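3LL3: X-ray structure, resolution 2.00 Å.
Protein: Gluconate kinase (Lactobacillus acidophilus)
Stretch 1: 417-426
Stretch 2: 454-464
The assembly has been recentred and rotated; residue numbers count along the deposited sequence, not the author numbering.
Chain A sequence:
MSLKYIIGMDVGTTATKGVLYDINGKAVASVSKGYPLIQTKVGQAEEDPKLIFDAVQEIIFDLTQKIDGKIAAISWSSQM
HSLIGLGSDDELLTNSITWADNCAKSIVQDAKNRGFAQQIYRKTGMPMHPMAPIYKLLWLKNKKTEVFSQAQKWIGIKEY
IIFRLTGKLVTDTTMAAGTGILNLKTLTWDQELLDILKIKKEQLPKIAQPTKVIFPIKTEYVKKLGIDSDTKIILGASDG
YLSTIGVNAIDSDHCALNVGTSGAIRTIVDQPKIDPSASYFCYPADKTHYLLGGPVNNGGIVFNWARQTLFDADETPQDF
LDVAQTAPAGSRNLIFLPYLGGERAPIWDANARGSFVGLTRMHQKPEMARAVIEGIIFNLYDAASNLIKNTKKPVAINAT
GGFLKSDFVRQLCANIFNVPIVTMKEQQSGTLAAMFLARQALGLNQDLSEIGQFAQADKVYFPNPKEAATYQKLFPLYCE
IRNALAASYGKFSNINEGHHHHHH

Stretch 1 (417-426) FNVPIVTMKE
Stretch 2 (454-464) FAQADKVYFPN

How are the two backbones paired? Strands 421-424 and 457-461 run antiparallel, their N-to-C directions 149° apart and their axes approaching to 4.4 Å. Ile421 and Tyr461 form the hydrogen-bonded pair, CA to CA 5.0 Å, and satisfy each other: Ile421 N donates to Tyr461 O at 2.9 Å, and Tyr461 N to Ile421 O at 2.7 Å. Val422 sits opposite Val460 in a non-hydrogen-bonded pair, CA to CA 4.5 Å. The phi/psi values are extended here: -102/123 for Ile421, -110/117 for Val422, -117/139 for Val460 and -121/114 for Tyr461.

What happens to the register beyond Val422? It shifts by one residue, a beta bulge, so that Met424 pairs with Ala457, a non-hydrogen-bonded pair with CA to CA 4.4 Å whose side chains diverge. Asp458, at phi/psi -107/-71, departs from extended geometry. Thr423 (-90/157) meets two residues instead of one: its N donates to Lys459 O at 2.8 Å, while its O accepts from Asp458 N at 2.7 Å. The ladder then continues past the strand, where Lys425 N donates to Gln456 O at 2.9 Å, almost linearly at 176°.

Which polar groups need more than the ladder? Thr423 OG1, on a p rotamer, lies 3.0 Å from Lys459 O and 3.1 Å from Lys459 N; its proton is not settled. Water 1 links this hydroxyl, at 2.9 Å from Thr423 OG1, to the t-rotamer Asp458, donating to Asp458 OD2 at a short 2.4 Å. Water 2 accepts from Glu426 N at 2.9 Å and donates to Gln456 O, also at 2.9 Å, so this carbonyl serves both Lys425 N and a water. Tyr461 OH is satisfied elsewhere in the structure.

How do the side chains pack around this ladder? Val422 and Val460, both t, share one face, with Val422 CG2 4.3 Å from Val460 CG1; Val422 CG1 also reaches Ala457 CB at 3.5 Å. Ile421 (m, m) and Tyr461 (m) occupy the other face, CB to CB 4.1 Å. The CA-to-CB bond of selenomethionine Met424 points away overall, though CB still touches the other stretch, and its m, m, m chain brings CE to 3.4 Å from Gln456 O and 4.4 Å from Ala455 CB. At the other end, Pro420 CG lies 4.0 Å from Phe462 CD2, and Pro463 points toward stretch 1, its CG 3.6 Å from Val419 N. Asn418, at positive phi (57/37), brings OD1 to 3.4 Å from Pro463 CB.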

# COMPACT_ATOMS: atom_id res chain seq x y z
N PHE A 417 -7.91 -14.89 15.27
CA PHE A 417 -7.48 -15.15 16.65
C PHE A 417 -7.36 -16.65 16.94
O PHE A 417 -6.59 -17.06 17.81
CB PHE A 417 -8.43 -14.49 17.66
CG PHE A 417 -8.24 -12.99 17.82
CD1 PHE A 417 -7.80 -12.46 19.03
CD2 PHE A 417 -8.53 -12.12 16.78
CE1 PHE A 417 -7.62 -11.07 19.19
CE2 PHE A 417 -8.37 -10.74 16.93
CZ PHE A 417 -7.90 -10.21 18.14
N ASN A 418 -8.10 -17.48 16.21
CA ASN A 418 -8.11 -18.92 16.45
C ASN A 418 -8.50 -19.28 17.88
O ASN A 418 -7.93 -20.19 18.49
CB ASN A 418 -6.76 -19.58 16.13
CG ASN A 418 -6.90 -21.08 15.84
OD1 ASN A 418 -8.00 -21.57 15.57
ND2 ASN A 418 -5.79 -21.80 15.88
N VAL A 419 -9.44 -18.51 18.43
CA VAL A 419 -10.09 -18.84 19.69
C VAL A 419 -11.58 -18.48 19.51
O VAL A 419 -11.93 -17.67 18.65
CB VAL A 419 -9.45 -18.07 20.90
CG1 VAL A 419 -7.93 -18.15 20.88
CG2 VAL A 419 -9.86 -16.65 20.91
N PRO A 420 -12.46 -19.11 20.30
CA PRO A 420 -13.88 -18.78 20.09
C PRO A 420 -14.18 -17.32 20.43
O PRO A 420 -13.61 -16.76 21.37
CB PRO A 420 -14.60 -19.72 21.06
CG PRO A 420 -13.63 -20.83 21.32
CD PRO A 420 -12.29 -20.18 21.29
N ILE A 421 -15.07 -16.71 19.64
CA ILE A 421 -15.52 -15.35 19.87
C ILE A 421 -16.90 -15.42 20.52
O ILE A 421 -17.82 -16.05 19.98
CB ILE A 421 -15.59 -14.56 18.54
CG1 ILE A 421 -14.19 -14.43 17.89
CG2 ILE A 421 -16.31 -13.23 18.72
CD1 ILE A 421 -13.29 -13.45 18.58
N VAL A 422 -17.04 -14.80 21.69
CA VAL A 422 -18.31 -14.75 22.40
C VAL A 422 -18.88 -13.35 22.39
O VAL A 422 -18.29 -12.42 22.95
CB VAL A 422 -18.16 -15.20 23.86
CG1 VAL A 422 -19.50 -15.18 24.56
CG2 VAL A 422 -17.50 -16.56 23.93
N THR A 423 -20.05 -13.18 21.77
CA THR A 423 -20.69 -11.87 21.74
C THR A 423 -21.60 -11.77 22.95
O THR A 423 -22.00 -12.78 23.53
CB THR A 423 -21.48 -11.65 20.44
OG1 THR A 423 -22.33 -12.77 20.20
CG2 THR A 423 -20.52 -11.49 19.28
N MSE A 424 -21.90 -10.54 23.36
CA MSE A 424 -22.59 -10.31 24.63
C MSE A 424 -23.96 -9.71 24.39
O MSE A 424 -24.17 -8.99 23.41
CB MSE A 424 -21.77 -9.36 25.52
CG MSE A 424 -20.30 -9.70 25.58
SE MSE A 424 -19.97 -11.48 26.36
CE MSE A 424 -20.86 -11.15 28.10
N LYS A 425 -24.88 -10.01 25.29
CA LYS A 425 -26.22 -9.43 25.19
C LYS A 425 -26.18 -7.92 25.40
O LYS A 425 -26.92 -7.19 24.76
CB LYS A 425 -27.19 -10.12 26.17
CG LYS A 425 -27.46 -11.58 25.79
CD LYS A 425 -28.48 -12.26 26.71
CE LYS A 425 -28.65 -13.73 26.31
NZ LYS A 425 -29.34 -14.55 27.36
N GLU A 426 -25.28 -7.47 26.28
CA GLU A 426 -25.17 -6.04 26.59
C GLU A 426 -23.89 -5.36 26.12
O GLU A 426 -22.78 -5.66 26.60
CB GLU A 426 -25.33 -5.80 28.09
CG GLU A 426 -25.30 -4.30 28.46
CD GLU A 426 -26.37 -3.53 27.70
OE1 GLU A 426 -26.03 -2.52 27.04
OE2 GLU A 426 -27.55 -3.95 27.74
N PHE A 454 -25.25 -10.88 35.17
CA PHE A 454 -25.72 -9.66 34.53
C PHE A 454 -25.12 -9.51 33.14
O PHE A 454 -25.79 -9.09 32.21
CB PHE A 454 -25.38 -8.46 35.42
CG PHE A 454 -25.97 -8.58 36.79
CD1 PHE A 454 -27.33 -8.40 36.98
CD2 PHE A 454 -25.18 -8.94 37.87
CE1 PHE A 454 -27.89 -8.55 38.23
CE2 PHE A 454 -25.73 -9.08 39.12
CZ PHE A 454 -27.09 -8.89 39.30
N ALA A 455 -23.85 -9.88 33.03
CA ALA A 455 -23.10 -9.75 31.79
C ALA A 455 -23.21 -11.08 31.09
O ALA A 455 -22.33 -11.92 31.20
CB ALA A 455 -21.63 -9.42 32.08
N GLN A 456 -24.31 -11.29 30.38
CA GLN A 456 -24.55 -12.59 29.77
C GLN A 456 -24.13 -12.68 28.30
O GLN A 456 -24.20 -11.71 27.55
CB GLN A 456 -26.02 -12.99 29.94
CG GLN A 456 -26.39 -13.24 31.39
CD GLN A 456 -27.62 -14.09 31.54
OE1 GLN A 456 -27.77 -15.12 30.87
NE2 GLN A 456 -28.53 -13.67 32.43
N ALA A 457 -23.68 -13.87 27.93
CA ALA A 457 -23.22 -14.18 26.58
C ALA A 457 -24.40 -14.40 25.63
O ALA A 457 -25.43 -14.92 26.03
CB ALA A 457 -22.36 -15.41 26.63
N ASP A 458 -24.23 -14.00 24.38
CA ASP A 458 -25.29 -14.10 23.39
C ASP A 458 -25.02 -15.22 22.39
O ASP A 458 -25.71 -16.23 22.41
CB ASP A 458 -25.48 -12.79 22.64
CG ASP A 458 -26.71 -12.81 21.76
OD1 ASP A 458 -27.66 -13.54 22.11
OD2 ASP A 458 -26.75 -12.12 20.71
N LYS A 459 -24.04 -15.01 21.52
CA LYS A 459 -23.67 -15.99 20.49
C LYS A 459 -22.19 -16.36 20.58
O LYS A 459 -21.37 -15.53 20.99
CB LYS A 459 -23.97 -15.44 19.09
CG LYS A 459 -25.32 -15.86 18.54
CD LYS A 459 -26.35 -14.75 18.59
CE LYS A 459 -26.31 -13.92 17.32
NZ LYS A 459 -27.27 -14.46 16.33
N VAL A 460 -21.85 -17.59 20.20
CA VAL A 460 -20.45 -18.01 20.15
C VAL A 460 -20.05 -18.35 18.71
O VAL A 460 -20.84 -18.96 17.96
CB VAL A 460 -20.17 -19.23 21.03
CG1 VAL A 460 -18.68 -19.52 21.07
CG2 VAL A 460 -20.73 -19.04 22.43
N TYR A 461 -18.85 -17.95 18.31
CA TYR A 461 -18.33 -18.25 16.98
C TYR A 461 -17.04 -19.04 17.12
O TYR A 461 -16.06 -18.52 17.64
CB TYR A 461 -18.06 -16.94 16.23
CG TYR A 461 -19.32 -16.11 16.04
CD1 TYR A 461 -20.01 -16.14 14.84
CD2 TYR A 461 -19.81 -15.32 17.06
CE1 TYR A 461 -21.15 -15.39 14.66
CE2 TYR A 461 -20.95 -14.58 16.89
CZ TYR A 461 -21.63 -14.62 15.69
OH TYR A 461 -22.79 -13.88 15.52
N PHE A 462 -17.04 -20.30 16.67
CA PHE A 462 -15.82 -21.11 16.74
C PHE A 462 -14.98 -20.93 15.48
O PHE A 462 -15.52 -20.75 14.39
CB PHE A 462 -16.14 -22.58 16.94
CG PHE A 462 -16.93 -22.86 18.19
CD1 PHE A 462 -18.32 -22.84 18.16
CD2 PHE A 462 -16.29 -23.11 19.39
CE1 PHE A 462 -19.07 -23.07 19.33
CE2 PHE A 462 -17.03 -23.35 20.56
CZ PHE A 462 -18.43 -23.33 20.52
N PRO A 463 -13.65 -20.98 15.63
CA PRO A 463 -12.74 -20.87 14.48
C PRO A 463 -13.06 -21.96 13.46
O PRO A 463 -13.23 -23.11 13.83
CB PRO A 463 -11.36 -21.11 15.09
CG PRO A 463 -11.53 -20.69 16.55
CD PRO A 463 -12.92 -21.15 16.90
N ASN A 464 -13.18 -21.58 12.20
CA ASN A 464 -13.24 -22.53 11.10
C ASN A 464 -11.80 -22.95 10.78
O ASN A 464 -10.95 -22.11 10.45
CB ASN A 464 -13.96 -21.88 9.91
CG ASN A 464 -13.90 -22.72 8.65
OD1 ASN A 464 -12.82 -22.97 8.12
ND2 ASN A 464 -15.07 -23.13 8.16
O HOH W 1 -24.72 -11.23 19.67
O HOH W 2 -24.05 -8.99 28.43